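Local coordinates for oxidase/hydroxylase (Streptomyces hygroscopicus subsp. hygroscopicus, PDB 4XCB), which binds nickel, 2-oxoglutarate and hygromycin B in a double-stranded beta-helix and probably acts as a 2-oxoglutarate-dependent dioxygenase in orthosomycin biosynthesis, at residues L112-G115 against D116-V119; G120-L123 against S124-H127; L169-E172 against R173-G177; T180-V183 against D184-F187; D239-T242 against A243-G247. All blocks are in the same frame, centred on the assembly; numbering follows the deposited sequence.

Contact 1 of 5, residues L112-G115 against D116-V119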
loop_
_atom_site.group_PDB
_atom_site.type_symbol
_atom_site.label_atom_id
_atom_site.label_comp_id
_atom_site.label_asym_id
_atom_site.label_seq_id
_atom_site.Cartn_x
_atom_site.Cartn_y
_atom_site.Cartn_z
ATOM N N LEU A 112 9.789 4.317 17.374
ATOM C CA LEU A 112 10.908 3.715 18.081
ATOM C C LEU A 112 12.142 4.529 17.742
ATOM O O LEU A 112 12.398 4.797 16.571
ATOM C CB LEU A 112 11.086 2.246 17.688
ATOM C CG LEU A 112 12.331 1.516 18.195
ATOM C CD1 LEU A 112 12.334 1.418 19.705
ATOM C CD2 LEU A 112 12.425 0.121 17.568
ATOM N N ASP A 113 12.871 4.954 18.771
ATOM C CA ASP A 113 14.106 5.696 18.577
ATOM C C ASP A 113 15.238 4.690 18.507
ATOM O O ASP A 113 15.379 3.848 19.404
ATOM C CB ASP A 113 14.359 6.690 19.714
ATOM C CG ASP A 113 13.241 7.706 19.868
ATOM O OD1 ASP A 113 12.616 8.076 18.851
ATOM O OD2 ASP A 113 12.985 8.138 21.013
ATOM N N LEU A 114 16.037 4.773 17.446
ATOM C CA LEU A 114 17.159 3.856 17.265
ATOM C C LEU A 114 18.521 4.533 17.332
ATOM O O LEU A 114 19.496 4.030 16.770
ATOM C CB LEU A 114 17.036 3.128 15.930
ATOM C CG LEU A 114 15.827 2.210 15.792
ATOM C CD1 LEU A 114 15.748 1.677 14.382
ATOM C CD2 LEU A 114 15.931 1.072 16.790
ATOM N N GLY A 115 18.596 5.669 18.014
ATOM C CA GLY A 115 19.877 6.323 18.212
ATOM C C GLY A 115 20.143 7.410 17.192
ATOM O O GLY A 115 20.139 8.598 17.520
ATOM N N ASP A 116 20.369 7.008 15.946
ATOM C CA ASP A 116 20.623 7.978 14.887
ATOM C C ASP A 116 19.380 8.241 14.037
ATOM O O ASP A 116 19.443 8.972 13.046
ATOM C CB ASP A 116 21.778 7.505 14.001
ATOM C CG ASP A 116 21.424 6.283 13.168
ATOM O OD1 ASP A 116 20.548 5.487 13.586
ATOM O OD2 ASP A 116 22.032 6.120 12.089
ATOM N N ARG A 117 18.256 7.653 14.435
ATOM C CA ARG A 117 17.025 7.769 13.670
ATOM C C ARG A 117 15.819 7.285 14.456
ATOM O O ARG A 117 15.930 6.475 15.377
ATOM C CB ARG A 117 17.126 6.971 12.367
ATOM C CG ARG A 117 17.100 5.468 12.581
ATOM C CD ARG A 117 17.514 4.713 11.331
ATOM N NE ARG A 117 18.959 4.782 11.132
ATOM C CZ ARG A 117 19.565 4.558 9.969
ATOM N NH1 ARG A 117 18.850 4.264 8.890
ATOM N NH2 ARG A 117 20.889 4.640 9.889
ATOM N N GLN A 118 14.660 7.779 14.057
ATOM C CA GLN A 118 13.394 7.312 14.590
ATOM C C GLN A 118 12.602 6.572 13.502
ATOM O O GLN A 118 12.470 7.064 12.383
ATOM C CB GLN A 118 12.615 8.507 15.123
ATOM C CG GLN A 118 11.288 8.199 15.703
ATOM C CD GLN A 118 10.623 9.450 16.228
ATOM O OE1 GLN A 118 9.993 10.201 15.475
ATOM N NE2 GLN A 118 10.777 9.696 17.526
ATOM N N VAL A 119 12.083 5.390 13.812
ATOM C CA VAL A 119 11.310 4.650 12.820
ATOM C C VAL A 119 9.863 4.508 13.270
ATOM O O VAL A 119 9.570 4.574 14.467
ATOM C CB VAL A 119 11.932 3.255 12.543
ATOM C CG1 VAL A 119 13.327 3.411 11.977
ATOM C CG2 VAL A 119 11.982 2.405 13.821
#
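L114 N donates to R117 O at 2.7 Å, the shortest hydrogen bond of this contact, near the turn of the hairpin. Further from the turn, D113 OD1 takes a nearly straight hydrogen bond from Q118 NE2 at 2.8 Å, and its other oxygen, OD2, forms a salt bridge with R171. The two side chains stand next to each other and point the same way, with carboxylate and amide planes only 17° apart, and the donor reaches OD1 nearly along its C-O bond. Q118 gets there by full extension: CG lies opposite the backbone N (chi1 180°) and the chain runs straight on beyond it. Underneath, D113 and Q118 form a non-hydrogen-bonded antiparallel pair. L112 and V119 form the hydrogen-bonded pair beside it, with V119 N to L112 O at 2.8 Å and L112 N to V119 O at 2.9 Å. Their side chains go to the other face, where L114 joins them: L114 CD1 packs 3.8 Å from V119 CG1, the two side chains crossing at about a right angle. G115 has a positive phi of 96° and backbone angles that would jam a CB against the preceding carbonyl. R117 folds back on D116 side-on, NE to OD1 at 3.0 Å and NH2 to OD2 at 2.9 Å, while NH1 reaches D80 and N83 of the second subunit. Strands 112-113 and 118-119 thus make a surface beta hairpin, which is tied to helix 170-175 through R171 and also packs on the second subunit, L112 and L114 on its P85 and V119 on its Y135.

Contact 2 of 5, residues G120-L123 against S124-H127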
loop_
_atom_site.group_PDB
_atom_site.type_symbol
_atom_site.label_atom_id
_atom_site.label_comp_id
_atom_site.label_asym_id
_atom_site.label_seq_id
_atom_site.Cartn_x
_atom_site.Cartn_y
_atom_site.Cartn_z
ATOM N N GLY A 120 8.957 4.346 12.308
ATOM C CA GLY A 120 7.533 4.278 12.594
ATOM C C GLY A 120 6.811 3.061 12.049
ATOM O O GLY A 120 5.582 3.039 11.980
ATOM N N ARG A 121 7.579 2.068 11.627
ATOM C CA ARG A 121 7.040 0.762 11.257
ATOM C C ARG A 121 7.752 -0.305 12.072
ATOM O O ARG A 121 8.968 -0.233 12.275
ATOM C CB ARG A 121 7.218 0.486 9.764
ATOM C CG ARG A 121 6.278 1.248 8.848
ATOM C CD ARG A 121 4.960 0.493 8.730
ATOM N NE ARG A 121 3.914 1.210 8.005
ATOM C CZ ARG A 121 3.174 2.178 8.529
ATOM N NH1 ARG A 121 3.392 2.560 9.779
ATOM N NH2 ARG A 121 2.217 2.766 7.811
ATOM N N ASP A 122 6.988 -1.286 12.544
ATOM C CA ASP A 122 7.526 -2.483 13.187
ATOM C C ASP A 122 7.190 -3.616 12.251
ATOM O O ASP A 122 6.013 -3.966 12.097
ATOM C CB ASP A 122 6.906 -2.716 14.572
ATOM C CG ASP A 122 7.545 -3.880 15.324
ATOM O OD1 ASP A 122 8.159 -4.777 14.700
ATOM O OD2 ASP A 122 7.433 -3.889 16.570
ATOM N N LEU A 123 8.214 -4.187 11.618
ATOM C CA LEU A 123 7.959 -5.139 10.551
ATOM C C LEU A 123 7.399 -6.457 11.107
ATOM O O LEU A 123 6.816 -7.225 10.353
ATOM C CB LEU A 123 9.223 -5.360 9.699
ATOM C CG LEU A 123 9.532 -4.160 8.775
ATOM C CD1 LEU A 123 10.725 -4.435 7.860
ATOM C CD2 LEU A 123 8.332 -3.731 7.938
ATOM N N SER A 124 7.480 -6.679 12.423
ATOM C CA SER A 124 6.925 -7.902 13.016
ATOM C C SER A 124 5.404 -7.905 12.992
ATOM O O SER A 124 4.768 -8.959 13.130
ATOM C CB SER A 124 7.407 -8.093 14.470
ATOM O OG SER A 124 6.970 -7.037 15.314
ATOM N N ILE A 125 4.810 -6.725 12.847
ATOM C CA ILE A 125 3.369 -6.610 12.848
ATOM C C ILE A 125 2.827 -5.893 11.620
ATOM O O ILE A 125 1.652 -5.568 11.570
ATOM C CB ILE A 125 2.845 -5.845 14.098
ATOM C CG1 ILE A 125 3.648 -4.557 14.306
ATOM C CG2 ILE A 125 2.897 -6.748 15.328
ATOM C CD1 ILE A 125 3.082 -3.622 15.379
ATOM N N THR A 126 3.693 -5.626 10.653
ATOM C CA THR A 126 3.294 -4.936 9.439
ATOM C C THR A 126 2.593 -5.923 8.505
ATOM O O THR A 126 3.157 -6.941 8.098
ATOM C CB THR A 126 4.517 -4.269 8.777
ATOM O OG1 THR A 126 4.957 -3.177 9.599
ATOM C CG2 THR A 126 4.172 -3.737 7.423
ATOM N N HIS A 127 1.334 -5.635 8.191
ATOM C CA HIS A 127 0.513 -6.608 7.517
ATOM C C HIS A 127 -0.014 -6.079 6.200
ATOM O O HIS A 127 0.026 -4.875 5.925
ATOM C CB HIS A 127 -0.639 -7.034 8.425
ATOM C CG HIS A 127 -1.482 -5.893 8.884
ATOM N ND1 HIS A 127 -2.668 -5.558 8.270
ATOM C CD2 HIS A 127 -1.308 -4.999 9.883
ATOM C CE1 HIS A 127 -3.192 -4.508 8.876
ATOM N NE2 HIS A 127 -2.386 -4.147 9.858
#
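D122 and S124 make the tight end of this contact. D122 OD1 accepts both S124 OG, at 2.6 Å, and S124 N, at 3.0 Å; the two donors come in from the same face of the carboxylate, well above its plane. With CG placed opposite its own backbone N (chi1 -174°), D122 has OD1 where both S124 N and S124 OG can bond to it. The D122 carbonyl oxygen also has two donors: I125 N reaches it at 3.1 Å and T126 OG1 at 2.8 Å, from opposite faces of the carbonyl plane. The I125 N bond closes a type I beta turn from D122 to I125, in the loop between strands 118-119 and 128-130; the I125 side chain lies about 4 Å from that of E205, an iron-binding residue. An alanine in place of D122 would probably leave S124 N and the S124 hydroxyl without their shared acceptor and the start of the turn freer to move. The R121 and L123 side chains touch T126 more loosely, by van der Waals contact: L123 CD2 runs alongside T126, 3.9 Å from its CB, and the R121 side chain crosses that of T126 at about a right angle, its CD 3.8 Å from OG1. R121 leaves with its polar end, NH1 bonding to S109 OG. The second subunit covers D122, L123 and S124 with F231, and its Q84 bonds to R121 O and L123 N.

Contact 3 of 5, residues L169-E172 against R173-G177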
loop_
_atom_site.group_PDB
_atom_site.type_symbol
_atom_site.label_atom_id
_atom_site.label_comp_id
_atom_site.label_asym_id
_atom_site.label_seq_id
_atom_site.Cartn_x
_atom_site.Cartn_y
_atom_site.Cartn_z
ATOM N N LEU A 169 0.383 7.688 18.000
ATOM C CA LEU A 169 -0.553 8.210 18.992
ATOM C C LEU A 169 0.120 8.482 20.337
ATOM O O LEU A 169 -0.114 9.515 20.963
ATOM C CB LEU A 169 -1.709 7.232 19.177
ATOM C CG LEU A 169 -2.757 7.697 20.193
ATOM C CD1 LEU A 169 -3.621 8.806 19.604
ATOM C CD2 LEU A 169 -3.606 6.538 20.660
ATOM N N LEU A 170 0.975 7.574 20.784
ATOM C CA LEU A 170 1.430 7.639 22.159
ATOM C C LEU A 170 2.497 8.701 22.432
ATOM O O LEU A 170 2.535 9.272 23.525
ATOM C CB LEU A 170 1.928 6.263 22.596
ATOM C CG LEU A 170 0.794 5.231 22.663
ATOM C CD1 LEU A 170 1.273 3.935 23.340
ATOM C CD2 LEU A 170 -0.441 5.800 23.379
ATOM N N ARG A 171 3.362 8.965 21.455
ATOM C CA ARG A 171 4.502 9.851 21.690
ATOM C C ARG A 171 4.033 11.284 21.978
ATOM O O ARG A 171 4.523 11.920 22.907
ATOM C CB ARG A 171 5.469 9.825 20.497
ATOM C CG ARG A 171 6.804 10.532 20.722
ATOM C CD ARG A 171 7.678 9.807 21.738
ATOM N NE ARG A 171 8.102 8.475 21.296
ATOM C CZ ARG A 171 9.262 8.212 20.703
ATOM N NH1 ARG A 171 10.128 9.187 20.468
ATOM N NH2 ARG A 171 9.562 6.966 20.349
ATOM N N GLU A 172 3.076 11.774 21.193
ATOM C CA GLU A 172 2.587 13.142 21.359
ATOM C C GLU A 172 1.898 13.305 22.706
ATOM O O GLU A 172 2.069 14.325 23.369
ATOM C CB GLU A 172 1.639 13.536 20.218
ATOM C CG GLU A 172 0.524 12.543 19.919
ATOM C CD GLU A 172 -0.823 12.907 20.538
ATOM O OE1 GLU A 172 -1.738 12.054 20.476
ATOM O OE2 GLU A 172 -0.975 14.033 21.077
ATOM N N ARG A 173 1.136 12.291 23.111
ATOM C CA ARG A 173 0.467 12.316 24.410
ATOM C C ARG A 173 1.485 12.451 25.529
ATOM O O ARG A 173 1.292 13.217 26.472
ATOM C CB ARG A 173 -0.376 11.055 24.620
ATOM C CG ARG A 173 -1.566 10.945 23.695
ATOM C CD ARG A 173 -2.597 9.961 24.244
ATOM N NE ARG A 173 -3.161 10.405 25.519
ATOM C CZ ARG A 173 -4.121 11.318 25.640
ATOM N NH1 ARG A 173 -4.631 11.905 24.564
ATOM N NH2 ARG A 173 -4.568 11.653 26.844
ATOM N N ALA A 174 2.575 11.704 25.408
ATOM C CA ALA A 174 3.649 11.764 26.385
ATOM C C ALA A 174 4.284 13.155 26.410
ATOM O O ALA A 174 4.526 13.720 27.477
ATOM C CB ALA A 174 4.687 10.708 26.087
ATOM N N GLU A 175 4.544 13.706 25.229
ATOM C CA GLU A 175 5.129 15.043 25.126
ATOM C C GLU A 175 4.217 16.111 25.721
ATOM O O GLU A 175 4.683 17.116 26.253
ATOM C CB GLU A 175 5.436 15.381 23.669
ATOM C CG GLU A 175 6.541 14.538 23.068
ATOM C CD GLU A 175 6.733 14.800 21.588
ATOM O OE1 GLU A 175 5.940 15.579 21.016
ATOM O OE2 GLU A 175 7.677 14.226 21.000
ATOM N N ARG A 176 2.911 15.896 25.624
ATOM C CA ARG A 176 1.966 16.850 26.171
ATOM C C ARG A 176 1.715 16.560 27.647
ATOM O O ARG A 176 0.821 17.141 28.260
ATOM C CB ARG A 176 0.663 16.834 25.374
ATOM C CG ARG A 176 0.614 17.912 24.301
ATOM C CD ARG A 176 -0.640 17.812 23.459
ATOM N NE ARG A 176 -0.469 16.890 22.341
ATOM C CZ ARG A 176 -0.128 17.264 21.110
ATOM N NH1 ARG A 176 0.074 18.549 20.834
ATOM N NH2 ARG A 176 0.008 16.355 20.150
ATOM N N GLY A 177 2.524 15.660 28.204
ATOM C CA GLY A 177 2.507 15.360 29.625
ATOM C C GLY A 177 1.260 14.638 30.094
ATOM O O GLY A 177 0.818 14.826 31.227
#
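The R176 guanidinium meets the E172 carboxylate at its edge, near its own plane, through NH2 and NE. NH2 makes the strong bond of the salt bridge, 2.7 Å to E172 OE2, and NE adds a weak one to the same oxygen. The two flat groups are turned 58° against each other, and NH2 arrives on the anti side of OE2, 32° out of the carboxylate plane. E172 reaches this position by bending: CG sits between its backbone N and carbonyl carbon (chi1 50°), and a further bend at chi2 brings the carboxylate beside R173 and to R176. There its other oxygen, OE1, lies 3.4 Å from R173 CG, the two side chains running side by side. On another side of the helix, the E175 carboxylate comes to R171 with OE2 3.8 Å from CG. The R171 guanidinium itself is committed elsewhere, to D254 through NE. Along the backbone, A174 N to L170 O and E175 N to R171 O (2.9 Å) are the helix's i to i+4 bonds, and R176 N to E172 O (2.9 Å) is a more bent bond of the same spacing at the helix end. L169 and R173 pack on L182 of helix 182-185. R176 is the first residue to leave helical angles, and G177, with positive phi, is the C' residue of a Schellman motif that ends helix 170-175: G177 N bonds to A174 O and E178 N to R173 O.

Contact 4 of 5, residues T180-V183 against D184-F187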
loop_
_atom_site.group_PDB
_atom_site.type_symbol
_atom_site.label_atom_id
_atom_site.label_comp_id
_atom_site.label_asym_id
_atom_site.label_seq_id
_atom_site.Cartn_x
_atom_site.Cartn_y
_atom_site.Cartn_z
ATOM N N THR A 180 -1.529 9.666 32.048
ATOM C CA THR A 180 -2.627 8.817 32.494
ATOM C C THR A 180 -3.059 7.904 31.349
ATOM O O THR A 180 -3.449 8.386 30.287
ATOM C CB THR A 180 -3.830 9.653 32.980
ATOM O OG1 THR A 180 -3.544 10.188 34.279
ATOM C CG2 THR A 180 -5.089 8.804 33.054
ATOM N N SER A 181 -2.987 6.590 31.561
ATOM C CA SER A 181 -3.355 5.628 30.515
ATOM C C SER A 181 -4.750 5.850 29.971
ATOM O O SER A 181 -5.684 6.137 30.717
ATOM C CB SER A 181 -3.258 4.191 31.025
ATOM O OG SER A 181 -3.958 3.319 30.142
ATOM N N LEU A 182 -4.883 5.699 28.664
ATOM C CA LEU A 182 -6.166 5.836 28.000
ATOM C C LEU A 182 -7.169 4.790 28.485
ATOM O O LEU A 182 -8.374 5.004 28.357
ATOM C CB LEU A 182 -5.990 5.737 26.483
ATOM C CG LEU A 182 -5.262 6.919 25.839
ATOM C CD1 LEU A 182 -5.012 6.676 24.364
ATOM C CD2 LEU A 182 -6.074 8.195 26.023
ATOM N N VAL A 183 -6.698 3.664 29.035
ATOM C CA VAL A 183 -7.656 2.649 29.498
ATOM C C VAL A 183 -8.308 3.124 30.790
ATOM O O VAL A 183 -9.358 2.619 31.172
ATOM C CB VAL A 183 -7.033 1.246 29.736
ATOM C CG1 VAL A 183 -6.185 0.823 28.542
ATOM C CG2 VAL A 183 -6.217 1.201 31.001
ATOM N N ASP A 184 -7.677 4.087 31.457
ATOM C CA ASP A 184 -8.260 4.697 32.656
ATOM C C ASP A 184 -9.046 5.967 32.345
ATOM O O ASP A 184 -10.129 6.185 32.895
ATOM C CB ASP A 184 -7.176 5.025 33.679
ATOM C CG ASP A 184 -6.653 3.801 34.393
ATOM O OD1 ASP A 184 -7.459 2.895 34.683
ATOM O OD2 ASP A 184 -5.435 3.747 34.668
ATOM N N SER A 185 -8.503 6.812 31.474
ATOM C CA SER A 185 -9.124 8.106 31.192
ATOM C C SER A 185 -10.173 8.011 30.092
ATOM O O SER A 185 -11.085 8.832 30.013
ATOM C CB SER A 185 -8.063 9.135 30.801
ATOM O OG SER A 185 -7.534 8.858 29.513
ATOM N N GLY A 186 -10.039 7.007 29.235
ATOM C CA GLY A 186 -10.879 6.894 28.068
ATOM C C GLY A 186 -10.288 7.643 26.889
ATOM O O GLY A 186 -9.361 8.435 27.040
ATOM N N PHE A 187 -10.841 7.379 25.709
ATOM C CA PHE A 187 -10.415 8.000 24.464
ATOM C C PHE A 187 -11.589 7.864 23.513
ATOM O O PHE A 187 -12.312 6.873 23.587
ATOM C CB PHE A 187 -9.151 7.318 23.920
ATOM C CG PHE A 187 -8.483 8.061 22.790
ATOM C CD1 PHE A 187 -8.616 7.625 21.481
ATOM C CD2 PHE A 187 -7.719 9.188 23.035
ATOM C CE1 PHE A 187 -8.003 8.305 20.437
ATOM C CE2 PHE A 187 -7.113 9.875 21.994
ATOM C CZ PHE A 187 -7.253 9.430 20.698
HETATM O O HOH W 1 -9.816 1.105 33.362
#
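L182 and F187 are brought together by their first torsions: F187 CG lies opposite its backbone N (chi1 -168°), while L182 CG lies opposite its carbonyl carbon (chi1 -69°). L182 then sends both methyls to the F187 ring, CD2 at 3.6 Å and CD1 at 3.9 Å from F187 CD2, with CD2 approaching obliquely. The same CD2 rests 3.4 Å from G186 O. At the helix start, S181 is the N-cap, its OG accepting V183 N at 3.0 Å while also bonding to E256, whose other oxygen takes L182 N. S181 O in turn holds two donors: S185 N comes in the carbonyl plane, D184 N from 57° above it. A glycine in place of S181 would probably leave V183 N without its capping acceptor and E256 with one partner fewer at this helix end. Next to the cap, T180 CG2 packs 3.7 Å from S185 CB. D184 turns to R213 with OD2, and a water spans D184 OD1 and V183 O. At the far end, G186 N closes on L182 O at 2.7 Å, and S185 OG bonds to a lone pair of G186 O. G186 takes a positive phi, where a CB would jam against the preceding carbonyl. The result is a short, serine-capped single turn, helix 182-185, laid against strand 102-105 through L182 and V183, the strand that carries the metal ligand H105.

Contact 5 of 5, residues D239-T242 against A243-G247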
loop_
_atom_site.group_PDB
_atom_site.type_symbol
_atom_site.label_atom_id
_atom_site.label_comp_id
_atom_site.label_asym_id
_atom_site.label_seq_id
_atom_site.Cartn_x
_atom_site.Cartn_y
_atom_site.Cartn_z
ATOM N N ASP A 239 15.839 -5.466 24.045
ATOM C CA ASP A 239 15.939 -4.030 24.282
ATOM C C ASP A 239 16.532 -3.286 23.090
ATOM O O ASP A 239 16.108 -2.175 22.760
ATOM C CB ASP A 239 16.784 -3.781 25.530
ATOM C CG ASP A 239 18.003 -4.689 25.595
ATOM O OD1 ASP A 239 17.853 -5.859 26.017
ATOM O OD2 ASP A 239 19.108 -4.238 25.216
ATOM N N ALA A 240 17.517 -3.911 22.455
ATOM C CA ALA A 240 18.221 -3.320 21.326
ATOM C C ALA A 240 18.963 -4.402 20.568
ATOM O O ALA A 240 19.192 -5.490 21.109
ATOM C CB ALA A 240 19.192 -2.246 21.798
ATOM N N GLU A 241 19.341 -4.104 19.324
ATOM C CA GLU A 241 20.208 -4.996 18.556
ATOM C C GLU A 241 21.490 -5.198 19.348
ATOM O O GLU A 241 21.892 -4.322 20.116
ATOM C CB GLU A 241 20.512 -4.426 17.169
ATOM C CG GLU A 241 21.668 -3.449 17.140
ATOM C CD GLU A 241 21.897 -2.836 15.776
ATOM O OE1 GLU A 241 20.968 -2.856 14.938
ATOM O OE2 GLU A 241 23.016 -2.335 15.541
ATOM N N THR A 242 22.124 -6.347 19.170
ATOM C CA THR A 242 23.298 -6.679 19.965
ATOM C C THR A 242 24.573 -6.256 19.262
ATOM O O THR A 242 24.552 -5.885 18.086
ATOM C CB THR A 242 23.360 -8.185 20.292
ATOM O OG1 THR A 242 23.326 -8.946 19.081
ATOM C CG2 THR A 242 22.175 -8.585 21.170
ATOM N N ALA A 243 25.681 -6.306 19.995
ATOM C CA ALA A 243 26.951 -5.796 19.504
ATOM C C ALA A 243 27.441 -6.558 18.284
ATOM O O ALA A 243 28.126 -5.997 17.428
ATOM C CB ALA A 243 27.999 -5.842 20.605
ATOM N N ASP A 244 27.103 -7.841 18.204
ATOM C CA ASP A 244 27.596 -8.664 17.108
ATOM C C ASP A 244 26.497 -8.965 16.099
ATOM O O ASP A 244 26.686 -9.780 15.203
ATOM C CB ASP A 244 28.212 -9.968 17.637
ATOM C CG ASP A 244 27.196 -10.867 18.338
ATOM O OD1 ASP A 244 26.102 -10.381 18.693
ATOM O OD2 ASP A 244 27.503 -12.064 18.541
ATOM N N LEU A 245 25.351 -8.304 16.258
ATOM C CA LEU A 245 24.218 -8.489 15.355
ATOM C C LEU A 245 23.738 -9.939 15.284
ATOM O O LEU A 245 23.166 -10.372 14.277
ATOM C CB LEU A 245 24.577 -7.998 13.950
ATOM C CG LEU A 245 24.698 -6.489 13.795
ATOM C CD1 LEU A 245 24.802 -6.139 12.313
ATOM C CD2 LEU A 245 23.534 -5.788 14.448
ATOM N N ARG A 246 23.966 -10.692 16.353
ATOM C CA ARG A 246 23.457 -12.059 16.441
ATOM C C ARG A 246 22.260 -12.174 17.372
ATOM O O ARG A 246 21.637 -13.227 17.454
ATOM C CB ARG A 246 24.560 -13.007 16.912
ATOM C CG ARG A 246 25.744 -13.055 15.977
ATOM C CD ARG A 246 25.607 -14.193 14.975
ATOM N NE ARG A 246 26.642 -14.131 13.945
ATOM C CZ ARG A 246 27.914 -14.472 14.132
ATOM N NH1 ARG A 246 28.332 -14.904 15.319
ATOM N NH2 ARG A 246 28.776 -14.374 13.126
ATOM N N GLY A 247 21.940 -11.089 18.066
ATOM C CA GLY A 247 20.869 -11.106 19.043
ATOM C C GLY A 247 19.506 -11.200 18.392
ATOM O O GLY A 247 19.195 -10.441 17.478
HETATM O O HOH W 2 20.939 -8.264 16.981
HETATM O O HOH W 3 24.538 -11.210 20.393
#
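L245, the last residue of a type I beta turn from T242 to L245, lies alongside E241, both side chains pointing the same way. L245 CD2 packs on the carboxylate carbon, E241 CD, at 3.6 Å. The E241 chain runs straight beyond CG, and its two oxygens go to the second subunit, where OE2 forms a salt bridge with R79 and OE1 accepts L86 N; L245 packs there on L70. The turn is closed by L245 N to T242 O at 3.1 Å, the donor standing 70° above the carbonyl plane. T242 and D244 form a second side-by-side pair. T242 OG1 is set between its backbone N and carbonyl carbon (chi1 56°), which lets it look back across the turn and accept G247 N at 2.7 Å. D244 OD1 takes R246 N at 3.2 Å, from 70° above the carboxylate, an Asx turn that overlaps the beta turn. A water joins the pair, donating to D244 OD1 and bonding to T242 OG1. A second water accepts from T242 N and donates to G247 O. At G247 a CB would run into T242 CG2, which already lies 3.5 Å from G247 CA.

Along the chain the five contacts come in numerical order. Contact 2 follows contact 1 without a gap, in the loop that leaves strand 118-119, their centres 15 Å apart. Contacts 1 and 3 are joined by the D113-R171 salt bridge, so the hairpin is tied to helix 170-175 although their centres are 17 Å apart. Contacts 3 and 4, on consecutive helices and 13 Å between centres, share a packed seam of L169 and R173 against L182 and F187. Contact 5 belongs to the loop after strand 220-229 and does not touch contact 1, their nearest atoms about 6 Å apart. Contacts 1, 2 and 5 meet the second subunit, whereas contacts 3 and 4 meet the third, placing these segments at two interfaces of the four-chain assembly.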